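Local structure of mandelate racemase/muconate lactonizing enzyme-like protein (3RCY) at residues F167-P181 against L207-R221. The protein is of unproven function but, as a member of the mandelate racemase/muconate lactonizing enzyme family of the enolase superfamily, probably catalyses a magnesium-dependent reaction on a carboxylate substrate. Numbering follows the deposited sequence. Where two conformers were deposited one is given.
Sequences FDPAGPYTLRGGHMP and LFGTHGQFTTAGAIR
Phe167 O accepts from Gly209 N (2.8 Å), a rung of the parallel pairing of neighbouring strands 164-167 and 205-208. The Phe167 and Phe208 rings touch at CE2 and CD1, with planes 81° apart. Beyond the strands Asp168 becomes the polar centre. Its chi1 of -179° sets CG beside the carbonyl carbon and brings the carboxylate to His211 and Gln213. OD2 accepts the N-H of His211 ND1 (2.6 Å) on its anti lone pair, with ring and carboxylate almost coplanar. Its syn lone pair receives Gln213 NE2 (3.0 Å). OD1 accepts from Ala170 N, an Asx turn. Pro169 CD packs against Phe208 CZ, and Ala170 CB meets Phe214 CZ. Gly171 O binds Gln213 NE2 (2.8 Å), close to the amide plane, while Gln213 OE1 accepts from His211 N. A leucine in place of Gln213 would probably leave Gly171 O and the syn side of Asp168 OD2 without their donor, and His211 N without its acceptor. Tyr173 CD1 lies against His211 CB; their rings are slid apart. His179 pairs by backbone with both neighbours of Phe214: N to Gln213 O (2.9 Å), O from Thr215 N (3.1 Å). The edge of Phe214 meets the His179 face in an offset edge-to-face pair. Met180 SD accepts a weak bond from Arg221 NH1, whose guanidinium also reaches Ser230 of a second subunit through NH2. Pro181 CD presses on Gly218 CA (3.4 Å), where helix 216-226 begins, N-capped by Thr215. Such loops after adjacent barrel strands are typical of the enolase-superfamily beta/alpha barrel; here the side chain of His211 is about 5 Å from the bound magnesium ion.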
loop_
_atom_site.group_PDB
_atom_site.type_symbol
_atom_site.label_atom_id
_atom_site.label_comp_id
_atom_site.label_asym_id
_atom_site.label_seq_id
_atom_site.Cartn_x
_atom_site.Cartn_y
_atom_site.Cartn_z
ATOM N N PHE A 167 25.113 -26.128 -3.923
ATOM C CA PHE A 167 25.062 -26.796 -5.223
ATOM C C PHE A 167 23.996 -26.120 -6.084
ATOM O O PHE A 167 23.018 -25.570 -5.553
ATOM C CB PHE A 167 24.744 -28.295 -5.049
ATOM C CG PHE A 167 23.520 -28.564 -4.205
ATOM C CD1 PHE A 167 23.599 -28.560 -2.805
ATOM C CD2 PHE A 167 22.283 -28.790 -4.805
ATOM C CE1 PHE A 167 22.459 -28.778 -2.022
ATOM C CE2 PHE A 167 21.144 -29.016 -4.043
ATOM C CZ PHE A 167 21.227 -29.011 -2.645
ATOM N N ASP A 168 24.198 -26.144 -7.400
ATOM C CA ASP A 168 23.221 -25.634 -8.357
ATOM C C ASP A 168 23.048 -26.626 -9.498
ATOM O O ASP A 168 23.866 -26.668 -10.420
ATOM C CB ASP A 168 23.637 -24.265 -8.924
ATOM C CG ASP A 168 22.611 -23.694 -9.923
ATOM O OD1 ASP A 168 21.546 -24.311 -10.155
ATOM O OD2 ASP A 168 22.869 -22.604 -10.476
ATOM N N PRO A 169 21.979 -27.426 -9.441
ATOM C CA PRO A 169 21.682 -28.410 -10.469
ATOM C C PRO A 169 20.648 -27.913 -11.488
ATOM O O PRO A 169 20.203 -28.694 -12.339
ATOM C CB PRO A 169 21.078 -29.551 -9.654
ATOM C CG PRO A 169 20.374 -28.852 -8.510
ATOM C CD PRO A 169 21.040 -27.513 -8.309
ATOM N N ALA A 170 20.294 -26.631 -11.406
ATOM C CA ALA A 170 19.114 -26.095 -12.087
ATOM C C ALA A 170 19.339 -25.624 -13.527
ATOM O O ALA A 170 18.421 -25.110 -14.157
ATOM C CB ALA A 170 18.482 -24.973 -11.246
ATOM N N GLY A 171 20.553 -25.793 -14.044
ATOM C CA GLY A 171 20.816 -25.513 -15.452
ATOM C C GLY A 171 21.598 -24.236 -15.709
ATOM O O GLY A 171 21.961 -23.521 -14.775
ATOM N N PRO A 172 21.846 -23.926 -16.991
ATOM C CA PRO A 172 22.768 -22.847 -17.311
ATOM C C PRO A 172 22.133 -21.474 -17.161
ATOM O O PRO A 172 20.930 -21.312 -17.388
ATOM C CB PRO A 172 23.116 -23.110 -18.776
ATOM C CG PRO A 172 21.880 -23.765 -19.344
ATOM C CD PRO A 172 21.190 -24.478 -18.194
ATOM N N TYR A 173 22.940 -20.506 -16.746
ATOM C CA TYR A 173 22.558 -19.108 -16.847
ATOM C C TYR A 173 22.988 -18.599 -18.218
ATOM O O TYR A 173 24.082 -18.918 -18.677
ATOM C CB TYR A 173 23.188 -18.275 -15.732
ATOM C CG TYR A 173 24.627 -18.606 -15.372
ATOM C CD1 TYR A 173 24.921 -19.563 -14.391
ATOM C CD2 TYR A 173 25.696 -17.936 -15.981
ATOM C CE1 TYR A 173 26.244 -19.856 -14.034
ATOM C CE2 TYR A 173 27.024 -18.222 -15.631
ATOM C CZ TYR A 173 27.287 -19.179 -14.657
ATOM O OH TYR A 173 28.590 -19.464 -14.311
ATOM N N THR A 174 22.121 -17.834 -18.879
ATOM C CA THR A 174 22.453 -17.299 -20.201
ATOM C C THR A 174 22.253 -15.780 -20.295
ATOM O O THR A 174 21.560 -15.162 -19.471
ATOM C CB THR A 174 21.677 -17.995 -21.365
ATOM O OG1 THR A 174 20.447 -17.308 -21.599
ATOM C CG2 THR A 174 21.397 -19.469 -21.069
ATOM N N LEU A 175 22.859 -15.199 -21.327
ATOM C CA LEU A 175 22.873 -13.753 -21.513
ATOM C C LEU A 175 21.514 -13.164 -21.895
ATOM O O LEU A 175 21.345 -11.955 -21.866
ATOM C CB LEU A 175 23.953 -13.358 -22.539
ATOM C CG LEU A 175 23.925 -13.973 -23.942
ATOM C CD1 LEU A 175 22.859 -13.325 -24.795
ATOM C CD2 LEU A 175 25.293 -13.849 -24.617
ATOM N N ARG A 176 20.561 -14.020 -22.260
ATOM C CA ARG A 176 19.228 -13.581 -22.676
ATOM C C ARG A 176 18.419 -13.012 -21.503
ATOM O O ARG A 176 17.505 -12.198 -21.697
ATOM C CB ARG A 176 18.489 -14.745 -23.347
ATOM C CG ARG A 176 19.256 -15.334 -24.541
ATOM C CD ARG A 176 19.062 -16.838 -24.684
ATOM N NE ARG A 176 19.871 -17.368 -25.780
ATOM C CZ ARG A 176 19.626 -17.122 -27.060
ATOM N NH1 ARG A 176 18.595 -16.362 -27.394
ATOM N NH2 ARG A 176 20.402 -17.633 -28.007
ATOM N N GLY A 177 18.772 -13.434 -20.293
ATOM C CA GLY A 177 18.052 -13.041 -19.083
ATOM C C GLY A 177 17.266 -14.224 -18.550
ATOM O O GLY A 177 17.511 -15.366 -18.944
ATOM N N GLY A 178 16.312 -13.960 -17.666
ATOM C CA GLY A 178 15.509 -15.026 -17.064
ATOM C C GLY A 178 14.878 -15.948 -18.095
ATOM O O GLY A 178 14.423 -15.490 -19.153
ATOM N N HIS A 179 14.872 -17.246 -17.801
ATOM C CA HIS A 179 14.136 -18.210 -18.616
ATOM C C HIS A 179 13.321 -19.143 -17.733
ATOM O O HIS A 179 13.491 -19.159 -16.513
ATOM C CB HIS A 179 15.065 -18.999 -19.572
ATOM C CG HIS A 179 16.092 -19.842 -18.874
ATOM N ND1 HIS A 179 17.415 -19.471 -18.773
ATOM C CD2 HIS A 179 15.991 -21.042 -18.252
ATOM C CE1 HIS A 179 18.085 -20.403 -18.117
ATOM N NE2 HIS A 179 17.242 -21.364 -17.784
ATOM N N MET A 180 12.428 -19.909 -18.345
ATOM C CA MET A 180 11.654 -20.910 -17.618
ATOM C C MET A 180 12.486 -22.190 -17.540
ATOM O O MET A 180 13.038 -22.618 -18.550
ATOM C CB MET A 180 10.320 -21.159 -18.339
ATOM C CG MET A 180 9.387 -22.162 -17.667
ATOM S SD MET A 180 8.583 -21.531 -16.182
ATOM C CE MET A 180 7.319 -20.438 -16.874
ATOM N N PRO A 181 12.600 -22.802 -16.343
ATOM C CA PRO A 181 13.319 -24.080 -16.272
ATOM C C PRO A 181 12.644 -25.153 -17.128
ATOM O O PRO A 181 11.416 -25.146 -17.294
ATOM C CB PRO A 181 13.211 -24.468 -14.787
ATOM C CG PRO A 181 11.966 -23.742 -14.299
ATOM C CD PRO A 181 12.018 -22.425 -15.040
ATOM N N LEU A 207 22.119 -25.612 0.776
ATOM C CA LEU A 207 22.084 -24.266 0.218
ATOM C C LEU A 207 21.863 -24.401 -1.281
ATOM O O LEU A 207 22.706 -24.958 -1.987
ATOM C CB LEU A 207 23.389 -23.517 0.517
ATOM C CG LEU A 207 23.885 -23.579 1.971
ATOM C CD1 LEU A 207 25.288 -23.046 2.075
ATOM C CD2 LEU A 207 22.964 -22.815 2.925
ATOM N N PHE A 208 20.713 -23.925 -1.754
ATOM C CA PHE A 208 20.370 -24.063 -3.159
ATOM C C PHE A 208 20.933 -22.875 -3.925
ATOM O O PHE A 208 20.361 -21.769 -3.915
ATOM C CB PHE A 208 18.858 -24.210 -3.357
ATOM C CG PHE A 208 18.498 -24.852 -4.652
ATOM C CD1 PHE A 208 18.509 -26.237 -4.781
ATOM C CD2 PHE A 208 18.183 -24.075 -5.760
ATOM C CE1 PHE A 208 18.195 -26.846 -5.995
ATOM C CE2 PHE A 208 17.867 -24.673 -6.981
ATOM C CZ PHE A 208 17.875 -26.062 -7.096
ATOM N N GLY A 209 22.077 -23.111 -4.563
ATOM C CA GLY A 209 22.943 -22.036 -5.037
ATOM C C GLY A 209 22.704 -21.601 -6.465
ATOM O O GLY A 209 23.642 -21.541 -7.252
ATOM N N THR A 210 21.451 -21.283 -6.789
ATOM C CA THR A 210 21.075 -20.825 -8.140
ATOM C C THR A 210 21.846 -19.562 -8.575
ATOM O O THR A 210 22.392 -18.836 -7.739
ATOM C CB THR A 210 19.535 -20.631 -8.270
ATOM O OG1 THR A 210 18.942 -20.605 -6.961
ATOM C CG2 THR A 210 18.927 -21.787 -9.019
ATOM N N HIS A 211 21.895 -19.328 -9.883
ATOM C CA HIS A 211 22.718 -18.279 -10.484
ATOM C C HIS A 211 21.901 -17.245 -11.275
ATOM O O HIS A 211 22.348 -16.749 -12.308
ATOM C CB HIS A 211 23.773 -18.926 -11.396
ATOM C CG HIS A 211 24.874 -19.619 -10.651
ATOM N ND1 HIS A 211 24.739 -20.891 -10.133
ATOM C CD2 HIS A 211 26.128 -19.220 -10.339
ATOM C CE1 HIS A 211 25.864 -21.243 -9.534
ATOM N NE2 HIS A 211 26.724 -20.247 -9.645
ATOM N N GLY A 212 20.702 -16.921 -10.796
ATOM C CA GLY A 212 19.866 -15.923 -11.464
ATOM C C GLY A 212 19.370 -16.314 -12.846
ATOM O O GLY A 212 19.159 -15.435 -13.697
ATOM N N GLN A 213 19.160 -17.614 -13.063
ATOM C CA GLN A 213 18.779 -18.159 -14.377
ATOM C C GLN A 213 17.357 -17.809 -14.807
ATOM O O GLN A 213 17.043 -17.833 -16.000
ATOM C CB GLN A 213 18.842 -19.693 -14.384
ATOM C CG GLN A 213 20.203 -20.318 -14.215
ATOM C CD GLN A 213 20.451 -20.789 -12.795
ATOM O OE1 GLN A 213 20.200 -20.059 -11.828
ATOM N NE2 GLN A 213 20.957 -22.013 -12.663
ATOM N N PHE A 214 16.491 -17.520 -13.842
ATOM C CA PHE A 214 15.057 -17.688 -14.066
ATOM C C PHE A 214 14.201 -16.436 -14.113
ATOM O O PHE A 214 14.519 -15.409 -13.517
ATOM C CB PHE A 214 14.495 -18.669 -13.030
ATOM C CG PHE A 214 15.192 -19.988 -13.046
ATOM C CD1 PHE A 214 15.155 -20.788 -14.191
ATOM C CD2 PHE A 214 15.927 -20.417 -11.945
ATOM C CE1 PHE A 214 15.829 -22.003 -14.235
ATOM C CE2 PHE A 214 16.600 -21.636 -11.982
ATOM C CZ PHE A 214 16.544 -22.429 -13.125
ATOM N N THR A 215 13.095 -16.556 -14.839
ATOM C CA THR A 215 12.014 -15.593 -14.748
ATOM C C THR A 215 11.420 -15.762 -13.355
ATOM O O THR A 215 11.650 -16.772 -12.703
ATOM C CB THR A 215 10.931 -15.868 -15.801
ATOM O OG1 THR A 215 10.453 -17.206 -15.651
ATOM C CG2 THR A 215 11.499 -15.691 -17.206
ATOM N N THR A 216 10.657 -14.773 -12.911
ATOM C CA THR A 216 9.952 -14.848 -11.636
ATOM C C THR A 216 9.085 -16.105 -11.595
ATOM O O THR A 216 9.123 -16.875 -10.628
ATOM C CB THR A 216 9.078 -13.598 -11.450
ATOM O OG1 THR A 216 9.869 -12.436 -11.728
ATOM C CG2 THR A 216 8.532 -13.513 -10.023
ATOM N N ALA A 217 8.323 -16.306 -12.667
ATOM C CA ALA A 217 7.463 -17.476 -12.830
ATOM C C ALA A 217 8.252 -18.781 -12.691
ATOM O O ALA A 217 7.843 -19.697 -11.965
ATOM C CB ALA A 217 6.781 -17.421 -14.187
ATOM N N GLY A 218 9.382 -18.849 -13.391
ATOM C CA GLY A 218 10.258 -20.015 -13.370
ATOM C C GLY A 218 10.861 -20.287 -12.011
ATOM O O GLY A 218 10.909 -21.441 -11.573
ATOM N N ALA A 219 11.305 -19.224 -11.341
ATOM C CA ALA A 219 11.903 -19.324 -10.008
ATOM C C ALA A 219 10.911 -19.838 -8.975
ATOM O O ALA A 219 11.283 -20.579 -8.062
ATOM C CB ALA A 219 12.461 -17.978 -9.565
ATOM N N ILE A 220 9.651 -19.434 -9.123
ATOM C CA ILE A 220 8.576 -19.901 -8.244
ATOM C C ILE A 220 8.246 -21.382 -8.484
ATOM O O ILE A 220 8.103 -22.142 -7.526
ATOM C CB ILE A 220 7.322 -18.992 -8.341
ATOM C CG1 ILE A 220 7.655 -17.593 -7.780
ATOM C CG2 ILE A 220 6.120 -19.606 -7.581
ATOM C CD1 ILE A 220 6.688 -16.488 -8.210
ATOM N N ARG A 221 8.152 -21.797 -9.748
ATOM C CA ARG A 221 7.910 -23.213 -10.057
ATOM C C ARG A 221 9.035 -24.122 -9.539
ATOM O O ARG A 221 8.768 -25.193 -8.996
ATOM C CB ARG A 221 7.694 -23.427 -11.549
ATOM C CG ARG A 221 6.404 -22.799 -12.080
ATOM C CD ARG A 221 6.108 -23.265 -13.503
ATOM N NE ARG A 221 6.143 -24.721 -13.611
ATOM C CZ ARG A 221 6.912 -25.409 -14.451
ATOM N NH1 ARG A 221 7.720 -24.785 -15.314
ATOM N NH2 ARG A 221 6.853 -26.733 -14.439
HETATM O O HOH W 1 19.654 -17.341 -17.603
HETATM O O HOH W 2 9.219 -26.759 -16.514
#